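Local coordinates for IPT/TIG domain-containing protein BACOVA_02650 (Bacteroides ovatus, PDB 5E7G), which binds polysaccharide at the cell surface, probably capturing xyloglucan before it is transported into the periplasm for degradation, at residues A[313-318]-A[448-453]; A[204-209]-A[359-364]. One frame throughout, in Å; residues are numbered along the deposited sequence.

In the fold
Following the chain from the N terminus, the loop 204-209 of the third IPT/TIG domain comes first, then the loop 313-318, the strand segment 359-364 and finally 448-453, close to the C terminus. Contact 2 closes the longer loop, from 204-209 to 359-364, and contact 1 closes 313-318 onto 448-453; the segments alternate, so the two loops cross. Their strand halves are antiparallel neighbours in one sheet of the xyloglucan-binding domain, and the centres of the contacts lie about 9 Å apart. Contact 1 stays within this domain, at its calcium site, whereas contact 2 joins the domain to the IPT/TIG domain before it. Arg452, on the last strand, reaches from contact 1 into contact 2.

Contact 1 (A[313-318]-A[448-453]); sequences VSNGTC and FDNFRI. With CA (calcium ion), chain C.
Phe448 meets the loop 313-318 through its backbone, its O lying 3.3 Å from Cys318 CB, where the loop enters strand 318-322 beside the last strand of the xyloglucan-binding beta-sandwich. Next along the strand, Asp449 carries the calcium site of this domain. Its CG stands anti to the backbone N (chi1 -151°), which brings the carboxylate over the loop. Both OD1 and OD2 bind the calcium ion at 2.4 Å, a bidentate grip, while the loop supplies the backbone oxygens Asn315 O and Thr317 O. Thr317 O and Asp449 OD2 come within 3.0 Å of each other because the metal draws both in. A water and, from another loop, Asn288 and Asp290 complete the shell. Asn450 forms part of the second shell, its OD1 accepting from the calcium-bound water. Its side chain crosses that of Asn315 at about a right angle, the two amide planes 63° apart, with Asn450 ND2 3.7 Å from Asn315 ND2; Asn450 ND2 is buried without a partner, whereas Asn315 OD1 accepts from Val211 N of the preceding domain. Two residues on, Arg452 turns back along its own strand, and its NH1 donates to Asn450 O over 3.0 Å.

Contact 2 (A[204-209]-A[359-364]); sequences VSSTMP and QFECFV
Glu361 and Ser206 join the two segments through a hydrogen bond from Ser206 OG to Glu361 OE2, 2.8 Å long. The serine oxygen comes from above the carboxylate, 42° out of its plane. Glu361 CG stands anti to its own carbonyl carbon (chi1 -63°) and lies against the loop backbone, 3.3 Å from Met208 O; the bend at chi2 (-55°) then turns the carboxylate to Ser206. The same OE2 has a stronger partner in Arg452, whose NH2 forms a salt bridge with it, so one carboxylate oxygen takes both a charged and a neutral donor in a buried setting. Ser206 OG in turn accepts from Met208 N at 3.1 Å, an ST turn that fixes the hydroxyl and shapes the loop. This loop belongs to the third IPT/TIG domain, an immunoglobulin-like unit, while strand 356-364 belongs to the beta-sandwich that binds xyloglucan; the contact is therefore a polar seam between consecutive domains. Replacing Glu361 by an alanine would probably leave the guanidinium of Arg452 buried without its counter-charge and Ser206 OG without its acceptor. Two residues earlier on the strand, Gln359 points the same way and reaches the loop with a chain extended beyond CG. Its OE1 comes within 2.9 Å of Thr207 OG1, and the two side chains cross at about a right angle. Thr207 OG1 also accepts from Arg452 NE, and the backbone N of Thr207 donates to Gln405 OE1 on the adjacent strand 403-409.

Contact 1 (A[313-318]-A[448-453])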
ATOM      1  N   VAL A 313       7.174  18.298  27.231  1.00 42.83           N
ATOM      2  CA  VAL A 313       5.806  17.900  27.542  1.00 43.52           C
ATOM      3  C   VAL A 313       5.778  16.511  28.187  1.00 51.50           C
ATOM      4  O   VAL A 313       6.710  15.712  28.024  1.00 44.60           O
ATOM      5  CB  VAL A 313       4.924  17.904  26.286  1.00 48.85           C
ATOM      6  CG1 VAL A 313       4.719  19.343  25.787  1.00 38.85           C
ATOM      7  CG2 VAL A 313       5.539  17.033  25.199  1.00 43.45           C
ATOM      8  N   SER A 314       4.712  16.237  28.934  1.00 46.08           N
ATOM      9  CA  SER A 314       4.547  14.937  29.574  1.00 37.30           C
ATOM     10  C   SER A 314       3.107  14.683  29.992  1.00 39.26           C
ATOM     11  O   SER A 314       2.374  15.613  30.310  1.00 46.32           O
ATOM     12  CB  SER A 314       5.456  14.821  30.804  1.00 42.07           C
ATOM     13  OG  SER A 314       5.007  15.649  31.865  1.00 45.21           O
ATOM     14  N   ASN A 315       2.714  13.412  29.994  1.00 47.42           N
ATOM     15  CA  ASN A 315       1.449  13.000  30.593  1.00 50.63           C
ATOM     16  C   ASN A 315       1.614  12.802  32.101  1.00 42.12           C
ATOM     17  O   ASN A 315       1.989  11.720  32.570  1.00 74.71           O
ATOM     18  CB  ASN A 315       0.935  11.722  29.947  1.00 39.26           C
ATOM     19  CG  ASN A 315       0.378  11.951  28.557  1.00 47.55           C
ATOM     20  OD1 ASN A 315       0.519  13.031  27.979  1.00 42.64           O
ATOM     21  ND2 ASN A 315      -0.256  10.925  28.007  1.00 43.82           N
ATOM     22  N   GLY A 316       1.333  13.858  32.857  1.00 59.71           N
ATOM     23  CA  GLY A 316       1.536  13.836  34.289  1.00 47.78           C
ATOM     24  C   GLY A 316       3.000  13.660  34.632  1.00 46.84           C
ATOM     25  O   GLY A 316       3.878  14.260  34.005  1.00 50.29           O
ATOM     26  N   THR A 317       3.260  12.845  35.643  1.00 38.87           N
ATOM     27  CA  THR A 317       4.623  12.567  36.061  1.00 52.36           C
ATOM     28  C   THR A 317       5.231  11.468  35.195  1.00 44.75           C
ATOM     29  O   THR A 317       4.530  10.576  34.723  1.00 44.18           O
ATOM     30  CB  THR A 317       4.663  12.165  37.545  1.00 46.47           C
ATOM     31  OG1 THR A 317       4.314  13.308  38.338  1.00 49.45           O
ATOM     32  CG2 THR A 317       6.058  11.649  37.960  1.00 39.41           C
ATOM     33  N   CYS A 318       6.540  11.555  34.982  1.00 47.82           N
ATOM     34  CA  CYS A 318       7.268  10.553  34.216  1.00 54.91           C
ATOM     35  C   CYS A 318       8.619  10.287  34.874  1.00 45.09           C
ATOM     36  O   CYS A 318       9.154  11.143  35.579  1.00 51.48           O
ATOM     37  CB  CYS A 318       7.452  11.011  32.764  1.00 53.87           C
ATOM     38  SG  CYS A 318       8.533  12.439  32.558  1.00 45.53           S
ATOM     39  N   PHE A 448      10.919   8.139  30.824  1.00 38.30           N
ATOM     40  CA  PHE A 448      10.014   7.023  30.544  1.00 37.72           C
ATOM     41  C   PHE A 448       8.606   7.293  31.059  1.00 37.86           C
ATOM     42  O   PHE A 448       8.444   7.890  32.122  1.00 39.73           O
ATOM     43  CB  PHE A 448      10.516   5.725  31.201  1.00 36.22           C
ATOM     44  CG  PHE A 448      11.850   5.250  30.713  1.00 36.92           C
ATOM     45  CD1 PHE A 448      13.012   5.626  31.362  1.00 43.45           C
ATOM     46  CD2 PHE A 448      11.944   4.389  29.631  1.00 46.42           C
ATOM     47  CE1 PHE A 448      14.249   5.162  30.927  1.00 47.58           C
ATOM     48  CE2 PHE A 448      13.176   3.930  29.191  1.00 40.10           C
ATOM     49  CZ  PHE A 448      14.330   4.321  29.846  1.00 31.53           C
ATOM     50  N   ASP A 449       7.595   6.802  30.349  1.00 34.50           N
ATOM     51  CA  ASP A 449       6.219   6.923  30.822  1.00 39.62           C
ATOM     52  C   ASP A 449       5.304   5.925  30.117  1.00 31.81           C
ATOM     53  O   ASP A 449       5.616   5.439  29.035  1.00 37.47           O
ATOM     54  CB  ASP A 449       5.712   8.363  30.599  1.00 32.12           C
ATOM     55  CG  ASP A 449       4.648   8.798  31.611  1.00 52.50           C
ATOM     56  OD1 ASP A 449       4.030   7.935  32.266  1.00 54.32           O
ATOM     57  OD2 ASP A 449       4.412  10.027  31.741  1.00 55.36           O
ATOM     58  N   ASN A 450       4.165   5.644  30.740  1.00 40.17           N
ATOM     59  CA  ASN A 450       3.084   4.877  30.121  1.00 31.63           C
ATOM     60  C   ASN A 450       3.480   3.461  29.674  1.00 45.81           C
ATOM     61  O   ASN A 450       3.181   3.035  28.551  1.00 38.60           O
ATOM     62  CB  ASN A 450       2.515   5.659  28.934  1.00 33.84           C
ATOM     63  CG  ASN A 450       1.798   6.933  29.372  1.00 54.53           C
ATOM     64  OD1 ASN A 450       1.218   6.982  30.458  1.00 58.69           O
ATOM     65  ND2 ASN A 450       1.837   7.968  28.533  1.00 42.44           N
ATOM     66  N   PHE A 451       4.132   2.729  30.568  1.00 35.77           N
ATOM     67  CA  PHE A 451       4.391   1.324  30.320  1.00 37.09           C
ATOM     68  C   PHE A 451       3.048   0.635  30.143  1.00 37.34           C
ATOM     69  O   PHE A 451       2.123   0.839  30.930  1.00 32.27           O
ATOM     70  CB  PHE A 451       5.187   0.695  31.461  1.00 35.16           C
ATOM     71  CG  PHE A 451       6.589   1.215  31.578  1.00 35.02           C
ATOM     72  CD1 PHE A 451       7.622   0.587  30.917  1.00 31.53           C
ATOM     73  CD2 PHE A 451       6.869   2.337  32.347  1.00 32.76           C
ATOM     74  CE1 PHE A 451       8.914   1.050  31.018  1.00 31.53           C
ATOM     75  CE2 PHE A 451       8.165   2.811  32.461  1.00 38.71           C
ATOM     76  CZ  PHE A 451       9.195   2.159  31.789  1.00 38.78           C
ATOM     77  N   ARG A 452       2.942  -0.156  29.084  1.00 32.44           N
ATOM     78  CA  ARG A 452       1.694  -0.806  28.734  1.00 37.92           C
ATOM     79  C   ARG A 452       1.969  -2.135  28.033  1.00 36.31           C
ATOM     80  O   ARG A 452       2.991  -2.289  27.364  1.00 34.59           O
ATOM     81  CB  ARG A 452       0.849   0.118  27.852  1.00 31.53           C
ATOM     82  CG  ARG A 452       1.572   0.630  26.608  1.00 37.91           C
ATOM     83  CD  ARG A 452       0.945   1.932  26.090  1.00 38.97           C
ATOM     84  NE  ARG A 452       1.498   2.358  24.804  1.00 35.05           N
ATOM     85  CZ  ARG A 452       2.494   3.225  24.646  1.00 36.46           C
ATOM     86  NH1 ARG A 452       3.078   3.790  25.695  1.00 43.52           N
ATOM     87  NH2 ARG A 452       2.907   3.537  23.425  1.00 39.73           N
ATOM     88  N   ILE A 453       1.058  -3.090  28.212  1.00 31.53           N
ATOM     89  CA  ILE A 453       1.148  -4.398  27.565  1.00 33.20           C
ATOM     90  C   ILE A 453      -0.057  -4.583  26.654  1.00 31.75           C
ATOM     91  O   ILE A 453      -1.203  -4.514  27.097  1.00 31.53           O
ATOM     92  CB  ILE A 453       1.225  -5.564  28.599  1.00 36.85           C
ATOM     93  CG1 ILE A 453       2.544  -5.492  29.377  1.00 40.96           C
ATOM     94  CG2 ILE A 453       1.106  -6.936  27.908  1.00 33.58           C
ATOM     95  CD1 ILE A 453       2.628  -6.459  30.552  1.00 42.94           C
TER
HETATM   96 CA    CA C 510       2.805   9.629  33.409  1.00 90.72          CA
HETATM   97  O   HOH W   1      -1.629   8.484  29.477  1.00 37.39           O
HETATM   98  O   HOH W   2       0.980   8.935  32.049  1.00 41.34           O

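Contact 2 (A[204-209]-A[359-364])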
ATOM      1  N   VAL A 204       1.014   3.948  12.648  1.00 40.30           N
ATOM      2  CA  VAL A 204       0.828   5.131  13.473  1.00 45.86           C
ATOM      3  C   VAL A 204       2.049   5.283  14.377  1.00 39.53           C
ATOM      4  O   VAL A 204       2.602   4.296  14.846  1.00 47.67           O
ATOM      5  CB  VAL A 204      -0.477   5.047  14.308  1.00 43.95           C
ATOM      6  CG1 VAL A 204      -0.712   6.340  15.060  1.00 38.87           C
ATOM      7  CG2 VAL A 204      -1.674   4.753  13.403  1.00 31.53           C
ATOM      8  N   SER A 205       2.476   6.522  14.606  1.00 40.53           N
ATOM      9  CA  SER A 205       3.730   6.779  15.307  1.00 44.83           C
ATOM     10  C   SER A 205       3.752   6.201  16.718  1.00 45.11           C
ATOM     11  O   SER A 205       4.814   5.883  17.254  1.00 38.49           O
ATOM     12  CB  SER A 205       3.991   8.284  15.368  1.00 35.61           C
ATOM     13  OG  SER A 205       3.069   8.938  16.228  1.00 38.80           O
ATOM     14  N   SER A 206       2.575   6.067  17.314  1.00 44.84           N
ATOM     15  CA  SER A 206       2.470   5.578  18.682  1.00 42.19           C
ATOM     16  C   SER A 206       1.030   5.208  19.012  1.00 41.88           C
ATOM     17  O   SER A 206       0.096   5.628  18.328  1.00 48.89           O
ATOM     18  CB  SER A 206       2.984   6.636  19.654  1.00 42.27           C
ATOM     19  OG  SER A 206       2.881   6.207  21.000  1.00 38.00           O
ATOM     20  N   THR A 207       0.858   4.413  20.059  1.00 38.28           N
ATOM     21  CA  THR A 207      -0.466   4.046  20.531  1.00 34.82           C
ATOM     22  C   THR A 207      -0.853   4.931  21.712  1.00 36.64           C
ATOM     23  O   THR A 207      -2.020   4.974  22.098  1.00 37.34           O
ATOM     24  CB  THR A 207      -0.542   2.555  20.957  1.00 40.33           C
ATOM     25  OG1 THR A 207       0.463   2.284  21.944  1.00 34.05           O
ATOM     26  CG2 THR A 207      -0.340   1.656  19.754  1.00 31.53           C
ATOM     27  N   MET A 208       0.128   5.627  22.285  1.00 34.29           N
ATOM     28  CA  MET A 208      -0.139   6.545  23.390  1.00 41.63           C
ATOM     29  C   MET A 208       0.804   7.746  23.362  1.00 38.57           C
ATOM     30  O   MET A 208       1.599   7.955  24.285  1.00 36.58           O
ATOM     31  CB  MET A 208      -0.027   5.816  24.729  1.00 39.48           C
ATOM     32  CG  MET A 208      -0.596   6.614  25.901  1.00 41.30           C
ATOM     33  SD  MET A 208      -0.991   5.587  27.323  1.00 43.52           S
ATOM     34  CE  MET A 208      -2.307   4.567  26.657  1.00 37.42           C
ATOM     35  N   PRO A 209       0.705   8.554  22.298  1.00 36.82           N
ATOM     36  CA  PRO A 209       1.527   9.766  22.209  1.00 41.09           C
ATOM     37  C   PRO A 209       1.214  10.750  23.327  1.00 40.73           C
ATOM     38  O   PRO A 209       0.067  10.886  23.752  1.00 38.44           O
ATOM     39  CB  PRO A 209       1.164  10.352  20.841  1.00 38.62           C
ATOM     40  CG  PRO A 209      -0.165   9.750  20.494  1.00 43.54           C
ATOM     41  CD  PRO A 209      -0.167   8.379  21.123  1.00 37.92           C
ATOM     42  N   GLN A 359       5.135  -1.903  25.584  1.00 40.09           N
ATOM     43  CA  GLN A 359       5.380  -0.600  24.972  1.00 33.90           C
ATOM     44  C   GLN A 359       5.556   0.463  26.047  1.00 34.45           C
ATOM     45  O   GLN A 359       5.023   0.343  27.150  1.00 37.59           O
ATOM     46  CB  GLN A 359       4.229  -0.205  24.043  1.00 42.82           C
ATOM     47  CG  GLN A 359       4.125  -1.019  22.772  1.00 43.81           C
ATOM     48  CD  GLN A 359       2.953  -0.584  21.908  1.00 42.44           C
ATOM     49  OE1 GLN A 359       1.933  -0.125  22.425  1.00 42.94           O
ATOM     50  NE2 GLN A 359       3.095  -0.714  20.589  1.00 46.93           N
ATOM     51  N   PHE A 360       6.317   1.500  25.729  1.00 33.62           N
ATOM     52  CA  PHE A 360       6.392   2.673  26.590  1.00 42.24           C
ATOM     53  C   PHE A 360       6.884   3.883  25.794  1.00 38.88           C
ATOM     54  O   PHE A 360       7.532   3.729  24.757  1.00 39.13           O
ATOM     55  CB  PHE A 360       7.299   2.401  27.796  1.00 32.58           C
ATOM     56  CG  PHE A 360       8.669   1.896  27.430  1.00 37.39           C
ATOM     57  CD1 PHE A 360       8.898   0.539  27.230  1.00 42.59           C
ATOM     58  CD2 PHE A 360       9.731   2.772  27.305  1.00 40.81           C
ATOM     59  CE1 PHE A 360      10.157   0.074  26.895  1.00 36.49           C
ATOM     60  CE2 PHE A 360      11.000   2.309  26.969  1.00 39.76           C
ATOM     61  CZ  PHE A 360      11.210   0.954  26.767  1.00 33.06           C
ATOM     62  N   GLU A 361       6.557   5.081  26.266  1.00 37.31           N
ATOM     63  CA  GLU A 361       7.062   6.291  25.642  1.00 39.55           C
ATOM     64  C   GLU A 361       8.406   6.619  26.253  1.00 42.08           C
ATOM     65  O   GLU A 361       8.573   6.576  27.474  1.00 40.94           O
ATOM     66  CB  GLU A 361       6.097   7.467  25.815  1.00 41.97           C
ATOM     67  CG  GLU A 361       4.746   7.267  25.161  1.00 45.56           C
ATOM     68  CD  GLU A 361       4.841   6.929  23.686  1.00 44.13           C
ATOM     69  OE1 GLU A 361       5.327   7.763  22.891  1.00 51.79           O
ATOM     70  OE2 GLU A 361       4.412   5.820  23.326  1.00 49.46           O
ATOM     71  N   CYS A 362       9.358   6.942  25.387  1.00 38.52           N
ATOM     72  CA  CYS A 362      10.710   7.269  25.805  1.00 45.09           C
ATOM     73  C   CYS A 362      11.175   8.577  25.171  1.00 43.43           C
ATOM     74  O   CYS A 362      10.809   8.897  24.037  1.00 44.62           O
ATOM     75  CB  CYS A 362      11.671   6.132  25.440  1.00 40.04           C
ATOM     76  SG  CYS A 362      13.310   6.326  26.131  1.00 45.42           S
ATOM     77  N   PHE A 363      11.970   9.329  25.922  1.00 34.60           N
ATOM     78  CA  PHE A 363      12.549  10.568  25.436  1.00 41.64           C
ATOM     79  C   PHE A 363      14.036  10.554  25.713  1.00 45.97           C
ATOM     80  O   PHE A 363      14.446  10.477  26.868  1.00 42.85           O
ATOM     81  CB  PHE A 363      11.895  11.779  26.113  1.00 46.17           C
ATOM     82  CG  PHE A 363      12.437  13.114  25.649  1.00 38.79           C
ATOM     83  CD1 PHE A 363      13.655  13.587  26.111  1.00 37.28           C
ATOM     84  CD2 PHE A 363      11.706  13.907  24.770  1.00 52.41           C
ATOM     85  CE1 PHE A 363      14.146  14.827  25.693  1.00 56.72           C
ATOM     86  CE2 PHE A 363      12.188  15.148  24.347  1.00 40.82           C
ATOM     87  CZ  PHE A 363      13.402  15.609  24.807  1.00 42.93           C
ATOM     88  N   VAL A 364      14.832  10.640  24.650  1.00 44.24           N
ATOM     89  CA  VAL A 364      16.288  10.709  24.761  1.00 48.81           C
ATOM     90  C   VAL A 364      16.774  12.091  24.343  1.00 46.08           C
ATOM     91  O   VAL A 364      16.550  12.513  23.211  1.00 48.94           O
ATOM     92  CB  VAL A 364      16.975   9.630  23.883  1.00 50.51           C
ATOM     93  CG1 VAL A 364      18.493   9.662  24.066  1.00 43.24           C
ATOM     94  CG2 VAL A 364      16.420   8.255  24.213  1.00 41.50           C
TER